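Transmembrane protein (Bartonella henselae, PDB 3PAM) probably serves as the solute-binding part of an ABC-type oligopeptide transport system, of which this structure holds one domain. Local coordinates at residues A[80-85]-A[246-251]; A[223-228]-A[236-241]. All coordinates share one frame; numbering follows the deposited sequence.

Helix 232-249 takes part in both contacts, with different faces: in interaction 2 its earlier turns (236-241) pack against helix 217-228, the preceding helix in the chain; in interaction 1 its last turn and the residues after it (246-251) meet the short helix 80-84, far away in sequence. The centres of the two contacts lie about 16 Å apart, and interaction 2 is nested inside the loop that interaction 1 closes. Both are mainly buried, although interaction 1 lies nearer the centre of the chain. The side chains that meet in interaction 2 are all apolar, whereas interaction 1 sets a valine against a serine hydroxyl as well as an isoleucine, with polar bonds to neighbouring residues alongside.

Interaction 1: residues A[80-85]-A[246-251]; sequences PEVMDG and LISGSY
Val82 reaches from the short helix 80-84 to the C-terminal turn of helix 232-249, where it meets Ile247 and Ser248. This helix-to-helix contact lies in a domain of the periplasmic-binding-protein clan (solute-binding family 5), and it ties a segment from the first third of the chain to the helix that leads into the last strand, 252-257, of the mixed sheet. The CB of Val82 is directed toward the other helix, and both methyls spread over its partners. Val82 CG2 is 3.9 Å from Ile247 CG2, and Val82 CG1 stays close to the same methyl at 4.1 Å. Ile247 offers this branch because CG2 stands anti to the backbone N, while CG1 turns beside that N (chi1 -68°). The Ser248 hydroxyl adds a polar atom to the valine's surroundings without bonding to it. That oxygen is engaged elsewhere, hydrogen-bonded to the carbonyl oxygen of Arg244 one turn back and to the backbone N of Leu79, just ahead of helix 80-84. Arg244 also returns a bond from its NE to the carbonyl oxygen of Val82, so polar links flank the apolar touch. Turned beside its own backbone N, Ser248 OG comes to 3.7 Å from Val82 CG2.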
loop_
_atom_site.group_PDB
_atom_site.type_symbol
_atom_site.label_atom_id
_atom_site.label_comp_id
_atom_site.label_asym_id
_atom_site.label_seq_id
_atom_site.Cartn_x
_atom_site.Cartn_y
_atom_site.Cartn_z
ATOM N N PRO A 80 11.146 12.163 -2.176
ATOM C CA PRO A 80 11.382 13.542 -1.776
ATOM C C PRO A 80 10.166 14.206 -1.138
ATOM O O PRO A 80 10.313 14.855 -0.108
ATOM C CB PRO A 80 11.770 14.245 -3.098
ATOM C CG PRO A 80 11.681 13.190 -4.181
ATOM C CD PRO A 80 11.765 11.875 -3.485
ATOM N N GLU A 81 8.981 14.036 -1.721
ATOM C CA GLU A 81 7.765 14.637 -1.155
ATOM C C GLU A 81 7.465 14.052 0.240
ATOM O O GLU A 81 6.965 14.758 1.114
ATOM C CB GLU A 81 6.536 14.477 -2.070
ATOM C CG GLU A 81 6.799 14.416 -3.564
ATOM C CD GLU A 81 6.684 13.005 -4.141
ATOM O OE1 GLU A 81 5.554 12.565 -4.441
ATOM O OE2 GLU A 81 7.728 12.343 -4.325
ATOM N N VAL A 82 7.776 12.769 0.424
ATOM C CA VAL A 82 7.591 12.071 1.701
ATOM C C VAL A 82 8.681 12.438 2.722
ATOM O O VAL A 82 8.402 12.502 3.922
ATOM C CB VAL A 82 7.556 10.522 1.519
ATOM C CG1 VAL A 82 7.218 9.832 2.825
ATOM C CG2 VAL A 82 6.558 10.120 0.454
HETATM N N MSE A 83 9.908 12.665 2.247
HETATM C CA MSE A 83 10.992 13.141 3.110
HETATM C C MSE A 83 10.697 14.504 3.737
HETATM O O MSE A 83 11.111 14.760 4.868
HETATM C CB MSE A 83 12.333 13.208 2.365
HETATM C CG MSE A 83 13.246 11.983 2.547
HETATM SE SE MSE A 83 13.765 11.508 4.405
HETATM C CE MSE A 83 15.467 12.462 4.526
ATOM N N ASP A 84 9.986 15.367 3.012
ATOM C CA ASP A 84 9.761 16.750 3.471
ATOM C C ASP A 84 8.389 17.028 4.103
ATOM O O ASP A 84 8.185 18.082 4.691
ATOM C CB ASP A 84 10.095 17.780 2.369
ATOM C CG ASP A 84 9.161 17.700 1.163
ATOM O OD1 ASP A 84 9.595 18.070 0.053
ATOM O OD2 ASP A 84 7.998 17.278 1.316
ATOM N N GLY A 85 7.462 16.079 3.996
ATOM C CA GLY A 85 6.148 16.213 4.638
ATOM C C GLY A 85 5.120 16.896 3.759
ATOM O O GLY A 85 4.019 17.225 4.206
ATOM N N LEU A 246 7.408 3.015 4.033
ATOM C CA LEU A 246 6.271 2.190 3.683
ATOM C C LEU A 246 5.326 2.962 2.792
ATOM O O LEU A 246 4.756 2.428 1.840
ATOM C CB LEU A 246 5.578 1.696 4.939
ATOM C CG LEU A 246 6.439 0.799 5.826
ATOM C CD1 LEU A 246 5.642 0.379 7.049
ATOM C CD2 LEU A 246 6.889 -0.401 5.054
ATOM N N ILE A 247 5.167 4.239 3.092
ATOM C CA ILE A 247 4.467 5.135 2.176
ATOM C C ILE A 247 5.122 5.123 0.790
ATOM O O ILE A 247 4.434 5.041 -0.232
ATOM C CB ILE A 247 4.397 6.571 2.753
ATOM C CG1 ILE A 247 3.487 6.589 3.978
ATOM C CG2 ILE A 247 3.918 7.598 1.703
ATOM C CD1 ILE A 247 3.733 7.771 4.891
ATOM N N SER A 248 6.449 5.200 0.752
ATOM C CA SER A 248 7.160 5.285 -0.530
ATOM C C SER A 248 7.146 3.965 -1.257
ATOM O O SER A 248 7.351 3.918 -2.466
ATOM C CB SER A 248 8.608 5.728 -0.333
ATOM O OG SER A 248 8.642 7.040 0.161
ATOM N N GLY A 249 6.935 2.885 -0.504
ATOM C CA GLY A 249 6.812 1.576 -1.088
ATOM C C GLY A 249 5.486 1.272 -1.743
ATOM O O GLY A 249 5.428 0.402 -2.598
ATOM N N SER A 250 4.419 1.967 -1.349
ATOM C CA SER A 250 3.066 1.612 -1.781
ATOM C C SER A 250 2.807 0.100 -1.657
ATOM O O SER A 250 2.272 -0.522 -2.570
ATOM C CB SER A 250 2.770 2.122 -3.205
ATOM O OG SER A 250 2.612 3.543 -3.218
ATOM N N TYR A 251 3.202 -0.483 -0.532
ATOM C CA TYR A 251 2.890 -1.884 -0.231
ATOM C C TYR A 251 1.397 -2.077 -0.029
ATOM O O TYR A 251 0.872 -3.162 -0.235
ATOM C CB TYR A 251 3.683 -2.361 0.997
ATOM C CG TYR A 251 5.153 -2.333 0.707
ATOM C CD1 TYR A 251 5.723 -3.263 -0.166
ATOM C CD2 TYR A 251 5.970 -1.339 1.244
ATOM C CE1 TYR A 251 7.070 -3.207 -0.484
ATOM C CE2 TYR A 251 7.330 -1.284 0.941
ATOM C CZ TYR A 251 7.862 -2.217 0.072
ATOM O OH TYR A 251 9.197 -2.175 -0.236
#

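Interaction 2: residues A[223-228]-A[236-241]; sequences ITAILD and IAAVRA
Ala238 is the bump of this contact: its CB pushes between Ala225 and Ile226 on the facing helix, coming within 3.5 Å of the backbone N of Ile226. With so small a side chain at the centre, the backbones draw together, and the CA atoms of Ile226 and Ala238 are 5.1 Å apart. Ala225 closes one flank of the hollow, CB to CB with Ala238 at 3.9 Å. Ile226 forms the other flank, its CG1 pressed tightly on Ala238 CB at 3.4 Å. The two helices, 217-228 and 232-249, make an antiparallel helical hairpin joined by a short connection; the axes of segments 223-228 and 236-241 approach to 8.2 Å with a signed crossing angle of -158°. Ile226 leaves its helix aslant, but with CG1 anti to the carbonyl carbon (chi1 -67°) and the chain extended beyond it, CD1 is carried over the backbone of Ala238 and Val239. The side chain of Val239 crosses that of Ile226 at about a right angle and brings Val239 CG2 to 3.8 Å from Ile226 CG1. Within the hairpin, Phe235 and Leu242 of helix 232-249 also touch Ile226; outside it, Leu70 of helix 65-71 packs on Ala225 and Pro190 meets Val239.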
loop_
_atom_site.group_PDB
_atom_site.type_symbol
_atom_site.label_atom_id
_atom_site.label_comp_id
_atom_site.label_asym_id
_atom_site.label_seq_id
_atom_site.Cartn_x
_atom_site.Cartn_y
_atom_site.Cartn_z
ATOM N N ILE A 223 13.242 -1.080 11.618
ATOM C CA ILE A 223 12.628 -1.924 12.628
ATOM C C ILE A 223 13.618 -2.164 13.762
ATOM O O ILE A 223 13.241 -2.082 14.927
ATOM C CB ILE A 223 12.113 -3.261 12.054
ATOM C CG1 ILE A 223 10.969 -3.020 11.069
ATOM C CG2 ILE A 223 11.582 -4.163 13.185
ATOM C CD1 ILE A 223 10.657 -4.223 10.206
ATOM N N THR A 224 14.872 -2.433 13.408
ATOM C CA THR A 224 15.939 -2.609 14.374
ATOM C C THR A 224 16.165 -1.346 15.177
ATOM O O THR A 224 16.463 -1.422 16.376
ATOM C CB THR A 224 17.261 -3.055 13.701
ATOM O OG1 THR A 224 17.134 -4.413 13.259
ATOM C CG2 THR A 224 18.458 -2.980 14.686
ATOM N N ALA A 225 16.013 -0.191 14.529
ATOM C CA ALA A 225 16.181 1.104 15.193
ATOM C C ALA A 225 15.062 1.396 16.206
ATOM O O ALA A 225 15.314 1.935 17.284
ATOM C CB ALA A 225 16.316 2.244 14.163
ATOM N N ILE A 226 13.835 1.038 15.845
ATOM C CA ILE A 226 12.667 1.172 16.716
ATOM C C ILE A 226 12.858 0.343 17.990
ATOM O O ILE A 226 12.706 0.849 19.091
ATOM C CB ILE A 226 11.381 0.738 15.977
ATOM C CG1 ILE A 226 11.057 1.710 14.834
ATOM C CG2 ILE A 226 10.201 0.660 16.931
ATOM C CD1 ILE A 226 10.224 1.104 13.697
ATOM N N LEU A 227 13.232 -0.923 17.811
ATOM C CA LEU A 227 13.489 -1.842 18.913
ATOM C C LEU A 227 14.713 -1.508 19.776
ATOM O O LEU A 227 14.728 -1.856 20.938
ATOM C CB LEU A 227 13.594 -3.265 18.378
ATOM C CG LEU A 227 12.360 -3.742 17.597
ATOM C CD1 LEU A 227 12.728 -4.920 16.717
ATOM C CD2 LEU A 227 11.223 -4.136 18.525
ATOM N N ASP A 228 15.723 -0.847 19.205
ATOM C CA ASP A 228 16.951 -0.471 19.920
ATOM C C ASP A 228 16.832 0.871 20.640
ATOM O O ASP A 228 17.738 1.266 21.368
ATOM C CB ASP A 228 18.133 -0.339 18.946
ATOM C CG ASP A 228 18.594 -1.676 18.367
ATOM O OD1 ASP A 228 18.011 -2.742 18.694
ATOM O OD2 ASP A 228 19.556 -1.649 17.559
ATOM N N ILE A 236 10.629 7.861 18.129
ATOM C CA ILE A 236 9.732 8.627 17.247
ATOM C C ILE A 236 10.357 8.765 15.855
ATOM O O ILE A 236 9.670 8.629 14.841
ATOM C CB ILE A 236 9.373 10.021 17.891
ATOM C CG1 ILE A 236 8.381 9.824 19.056
ATOM C CG2 ILE A 236 8.847 11.034 16.858
ATOM C CD1 ILE A 236 8.334 10.953 20.055
ATOM N N ALA A 237 11.665 8.985 15.806
ATOM C CA ALA A 237 12.364 9.120 14.522
ATOM C C ALA A 237 12.440 7.793 13.751
ATOM O O ALA A 237 12.324 7.768 12.517
ATOM C CB ALA A 237 13.760 9.720 14.733
ATOM N N ALA A 238 12.623 6.693 14.479
ATOM C CA ALA A 238 12.638 5.374 13.852
ATOM C C ALA A 238 11.280 4.967 13.250
ATOM O O ALA A 238 11.223 4.464 12.117
ATOM C CB ALA A 238 13.133 4.347 14.809
ATOM N N VAL A 239 10.195 5.189 13.990
ATOM C CA VAL A 239 8.862 4.871 13.485
ATOM C C VAL A 239 8.495 5.791 12.327
ATOM O O VAL A 239 7.967 5.343 11.308
ATOM C CB VAL A 239 7.782 4.972 14.571
ATOM C CG1 VAL A 239 6.412 4.710 13.977
ATOM C CG2 VAL A 239 8.053 3.961 15.663
ATOM N N ARG A 240 8.779 7.078 12.496
ATOM C CA ARG A 240 8.518 8.054 11.443
ATOM C C ARG A 240 9.291 7.710 10.177
ATOM O O ARG A 240 8.742 7.766 9.071
ATOM C CB ARG A 240 8.793 9.483 11.929
ATOM C CG ARG A 240 7.505 10.304 12.046
ATOM C CD ARG A 240 7.301 10.972 13.401
ATOM N NE ARG A 240 7.975 12.266 13.498
ATOM C CZ ARG A 240 7.570 13.283 14.261
ATOM N NH1 ARG A 240 6.476 13.196 15.010
ATOM N NH2 ARG A 240 8.262 14.407 14.264
ATOM N N ALA A 241 10.546 7.305 10.328
ATOM C CA ALA A 241 11.319 6.919 9.157
ATOM C C ALA A 241 10.708 5.684 8.483
ATOM O O ALA A 241 10.575 5.644 7.259
ATOM C CB ALA A 241 12.761 6.708 9.507
#